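Local atomic coordinates of endoglucanase E-5 (Thermobifida fusca, PDB entry 2CKS), a protein that hydrolyses internal beta-1,4-glucosidic linkages in cellulose, lichenin and cereal beta-D-glucans, the present chain being its family 5 catalytic domain. Residues H34-F39 / L62-Q67. Sequence-based numbering, arbitrary orientation.
Sequences HGIQWF and LSMYIQ
The carbonyl oxygen of Ser63 receives two groups from residues 34-39: Ile36 N donates a hydrogen bond to Ser63 O at 3.2 Å, and Gly35 CA makes a CA-H...O contact with it. Glycine suits its position because a beta carbon would run into Tyr65 CD1 and Gln37 OE1. The Gln37 chain, bent at chi2 (-88°), sets its amide steeply to the Tyr65 ring, the planes 64° apart, with NE2 over one face, 3.3 Å from Tyr65 CG. Both ends of this amide are used: NE2 bonds to the backbone oxygen of Glu68, while OE1 accepts from a water, 2.8 Å away, that also donates to Tyr65 O. Strand 59-65 is the second of the eight parallel strands of the TIM barrel, and residues 34-39 follow the first at its C-terminal end, where the active site of family 5 lies; the Ser63 side chain, its OG hydrogen-bonded to Asp99, is about 5 Å from that of Glu231, the probable nucleophile. On that same face of Tyr65, Trp38 makes an edge-to-face contact, its CZ3 3.6 Å from Tyr65 CZ and offset toward the rim, the planes at 58°. An alanine in place of Tyr65 would probably leave the Trp38 edge without its aromatic partner and open a gap beside Gly35. On the side of helix 75-90, Ile36 CD1 approaches Met64 CG at 4.4 Å.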
ATOM      1  N   HIS A  34       0.158   3.508  -9.537  1.00  5.89           N
ATOM      2  CA  HIS A  34      -1.004   4.372  -9.601  1.00  6.48           C
ATOM      3  C   HIS A  34      -2.145   3.451 -10.036  1.00  6.90           C
ATOM      4  O   HIS A  34      -1.972   2.234 -10.146  1.00  7.42           O
ATOM      5  CB  HIS A  34      -0.746   5.519 -10.579  1.00  6.61           C
ATOM      6  CG  HIS A  34      -1.604   6.729 -10.354  1.00  7.93           C
ATOM      7  ND1 HIS A  34      -1.129   8.012 -10.537  1.00 11.85           N
ATOM      8  CD2 HIS A  34      -2.902   6.863  -9.988  1.00  9.29           C
ATOM      9  CE1 HIS A  34      -2.095   8.878 -10.287  1.00 10.69           C
ATOM     10  NE2 HIS A  34      -3.180   8.207  -9.950  1.00 11.70           N
ATOM     11  N   GLY A  35      -3.317   3.997 -10.288  1.00  7.39           N
ATOM     12  CA  GLY A  35      -4.453   3.165 -10.616  1.00  7.76           C
ATOM     13  C   GLY A  35      -4.197   2.438 -11.916  1.00  8.03           C
ATOM     14  O   GLY A  35      -3.822   3.067 -12.900  1.00  8.69           O
ATOM     15  N   ILE A  36      -4.404   1.121 -11.937  1.00  8.52           N
ATOM     16  CA  ILE A  36      -4.118   0.345 -13.146  1.00  8.84           C
ATOM     17  C   ILE A  36      -5.084   0.646 -14.311  1.00  9.07           C
ATOM     18  O   ILE A  36      -4.789   0.331 -15.462  1.00 10.10           O
ATOM     19  CB  ILE A  36      -4.009  -1.181 -12.849  1.00  9.67           C
ATOM     20  CG1 ILE A  36      -5.354  -1.789 -12.463  0.80  9.99           C
ATOM     21  CG2 ILE A  36      -2.945  -1.435 -11.771  0.80  9.19           C
ATOM     22  CD1 ILE A  36      -5.351  -3.321 -12.462  0.80 10.94           C
ATOM     23  N   GLN A  37      -6.215   1.290 -14.028  1.00  8.28           N
ATOM     24  CA  GLN A  37      -7.132   1.723 -15.089  1.00  8.13           C
ATOM     25  C   GLN A  37      -6.605   2.915 -15.894  1.00  8.14           C
ATOM     26  O   GLN A  37      -7.108   3.203 -16.986  1.00  7.92           O
ATOM     27  CB  GLN A  37      -8.511   2.056 -14.497  1.00  8.45           C
ATOM     28  CG  GLN A  37      -8.673   3.454 -13.916  1.00  8.54           C
ATOM     29  CD  GLN A  37      -8.272   3.572 -12.451  1.00 10.08           C
ATOM     30  OE1 GLN A  37      -7.476   2.777 -11.942  1.00 11.27           O
ATOM     31  NE2 GLN A  37      -8.825   4.576 -11.769  1.00  9.82           N
ATOM     32  N   TRP A  38      -5.624   3.620 -15.339  1.00  7.31           N
ATOM     33  CA  TRP A  38      -5.027   4.781 -15.994  1.00  7.60           C
ATOM     34  C   TRP A  38      -3.567   4.570 -16.391  1.00  7.17           C
ATOM     35  O   TRP A  38      -3.114   5.125 -17.394  1.00  7.63           O
ATOM     36  CB  TRP A  38      -5.089   5.996 -15.077  1.00  7.78           C
ATOM     37  CG  TRP A  38      -6.450   6.471 -14.729  1.00  8.50           C
ATOM     38  CD1 TRP A  38      -7.522   6.597 -15.561  1.00  9.94           C
ATOM     39  CD2 TRP A  38      -6.880   6.926 -13.450  1.00 10.13           C
ATOM     40  NE1 TRP A  38      -8.602   7.091 -14.870  1.00 10.61           N
ATOM     41  CE2 TRP A  38      -8.226   7.313 -13.570  1.00 10.71           C
ATOM     42  CE3 TRP A  38      -6.255   7.056 -12.203  1.00 11.39           C
ATOM     43  CZ2 TRP A  38      -8.962   7.805 -12.496  1.00 12.04           C
ATOM     44  CZ3 TRP A  38      -6.991   7.540 -11.133  1.00 12.94           C
ATOM     45  CH2 TRP A  38      -8.328   7.909 -11.290  1.00 12.43           C
ATOM     46  N   PHE A  39      -2.821   3.790 -15.608  1.00  7.33           N
ATOM     47  CA  PHE A  39      -1.367   3.700 -15.771  1.00  7.19           C
ATOM     48  C   PHE A  39      -0.892   2.264 -15.876  1.00  7.66           C
ATOM     49  O   PHE A  39       0.190   1.914 -15.417  1.00  8.28           O
ATOM     50  CB  PHE A  39      -0.647   4.452 -14.646  1.00  7.25           C
ATOM     51  CG  PHE A  39      -0.950   5.912 -14.640  1.00  7.52           C
ATOM     52  CD1 PHE A  39      -0.294   6.776 -15.502  1.00  7.32           C
ATOM     53  CD2 PHE A  39      -1.942   6.419 -13.809  1.00  7.76           C
ATOM     54  CE1 PHE A  39      -0.621   8.126 -15.520  1.00  7.64           C
ATOM     55  CE2 PHE A  39      -2.258   7.762 -13.830  1.00  7.89           C
ATOM     56  CZ  PHE A  39      -1.593   8.608 -14.685  1.00  7.10           C
ATOM     57  N   LEU A  62      -0.203  -3.010  -5.638  1.00  4.34           N
ATOM     58  CA  LEU A  62      -0.978  -2.974  -6.868  1.00  4.95           C
ATOM     59  C   LEU A  62      -2.316  -2.289  -6.612  1.00  5.47           C
ATOM     60  O   LEU A  62      -3.214  -2.869  -6.004  1.00  5.91           O
ATOM     61  CB  LEU A  62      -1.191  -4.402  -7.377  1.00  5.02           C
ATOM     62  CG  LEU A  62       0.082  -5.226  -7.579  1.00  5.71           C
ATOM     63  CD1 LEU A  62      -0.272  -6.669  -7.914  1.00  7.20           C
ATOM     64  CD2 LEU A  62       0.962  -4.628  -8.655  1.00  5.62           C
ATOM     65  N   SER A  63      -2.442  -1.044  -7.059  1.00  5.85           N
ATOM     66  CA  SER A  63      -3.581  -0.214  -6.716  1.00  6.38           C
ATOM     67  C   SER A  63      -4.651  -0.339  -7.782  1.00  6.48           C
ATOM     68  O   SER A  63      -4.468   0.100  -8.914  1.00  6.95           O
ATOM     69  CB  SER A  63      -3.158   1.244  -6.543  1.00  6.56           C
ATOM     70  OG  SER A  63      -2.298   1.374  -5.418  1.00  8.10           O
ATOM     71  N   MET A  64      -5.754  -0.962  -7.409  1.00  6.46           N
ATOM     72  CA  MET A  64      -6.884  -1.148  -8.305  1.00  6.35           C
ATOM     73  C   MET A  64      -8.075  -0.340  -7.809  1.00  5.87           C
ATOM     74  O   MET A  64      -8.751  -0.725  -6.856  1.00  5.65           O
ATOM     75  CB  MET A  64      -7.260  -2.626  -8.377  1.00  6.37           C
ATOM     76  CG  MET A  64      -8.397  -2.935  -9.363  1.00  7.37           C
ATOM     77  SD  MET A  64      -8.806  -4.675  -9.396  1.00  8.62           S
ATOM     78  CE  MET A  64      -9.692  -4.819  -7.832  1.00  8.58           C
ATOM     79  N   TYR A  65      -8.321   0.796  -8.452  1.00  5.91           N
ATOM     80  CA  TYR A  65      -9.523   1.571  -8.200  1.00  5.87           C
ATOM     81  C   TYR A  65     -10.740   0.740  -8.584  1.00  6.00           C
ATOM     82  O   TYR A  65     -10.667  -0.127  -9.448  1.00  6.62           O
ATOM     83  CB  TYR A  65      -9.545   2.842  -9.031  1.00  6.33           C
ATOM     84  CG  TYR A  65      -8.673   3.982  -8.570  1.00  6.90           C
ATOM     85  CD1 TYR A  65      -7.291   3.892  -8.609  1.00  8.60           C
ATOM     86  CD2 TYR A  65      -9.241   5.174  -8.141  1.00  9.31           C
ATOM     87  CE1 TYR A  65      -6.490   4.948  -8.231  1.00  9.18           C
ATOM     88  CE2 TYR A  65      -8.443   6.243  -7.753  1.00 10.08           C
ATOM     89  CZ  TYR A  65      -7.071   6.119  -7.805  1.00 10.88           C
ATOM     90  OH  TYR A  65      -6.263   7.168  -7.423  1.00 13.12           O
ATOM     91  N   ILE A  66     -11.854   1.005  -7.914  1.00  6.16           N
ATOM     92  CA  ILE A  66     -13.097   0.279  -8.157  1.00  6.11           C
ATOM     93  C   ILE A  66     -14.038   1.153  -8.984  1.00  6.35           C
ATOM     94  O   ILE A  66     -14.522   0.733 -10.029  1.00  6.36           O
ATOM     95  CB  ILE A  66     -13.742  -0.148  -6.813  1.00  6.39           C
ATOM     96  CG1 ILE A  66     -12.684  -0.714  -5.845  1.00  7.30           C
ATOM     97  CG2 ILE A  66     -14.874  -1.145  -7.074  1.00  6.09           C
ATOM     98  CD1 ILE A  66     -11.889  -1.865  -6.372  1.00  7.27           C
ATOM     99  N   GLN A  67     -14.263   2.369  -8.505  1.00  6.53           N
ATOM    100  CA  GLN A  67     -14.910   3.413  -9.280  1.00  6.96           C
ATOM    101  C   GLN A  67     -13.838   4.121 -10.124  1.00  7.40           C
ATOM    102  O   GLN A  67     -12.757   3.573 -10.324  1.00  7.19           O
ATOM    103  CB  GLN A  67     -15.672   4.354  -8.345  1.00  6.99           C
ATOM    104  CG  GLN A  67     -16.992   3.753  -7.857  1.00  7.48           C
ATOM    105  CD  GLN A  67     -16.824   2.594  -6.879  1.00  6.48           C
ATOM    106  OE1 GLN A  67     -16.137   2.724  -5.865  1.00  7.41           O
ATOM    107  NE2 GLN A  67     -17.461   1.468  -7.180  1.00  6.73           N
TER
HETATM  108  O   HOH W   1      -8.015   0.140 -11.346  1.00 22.32           O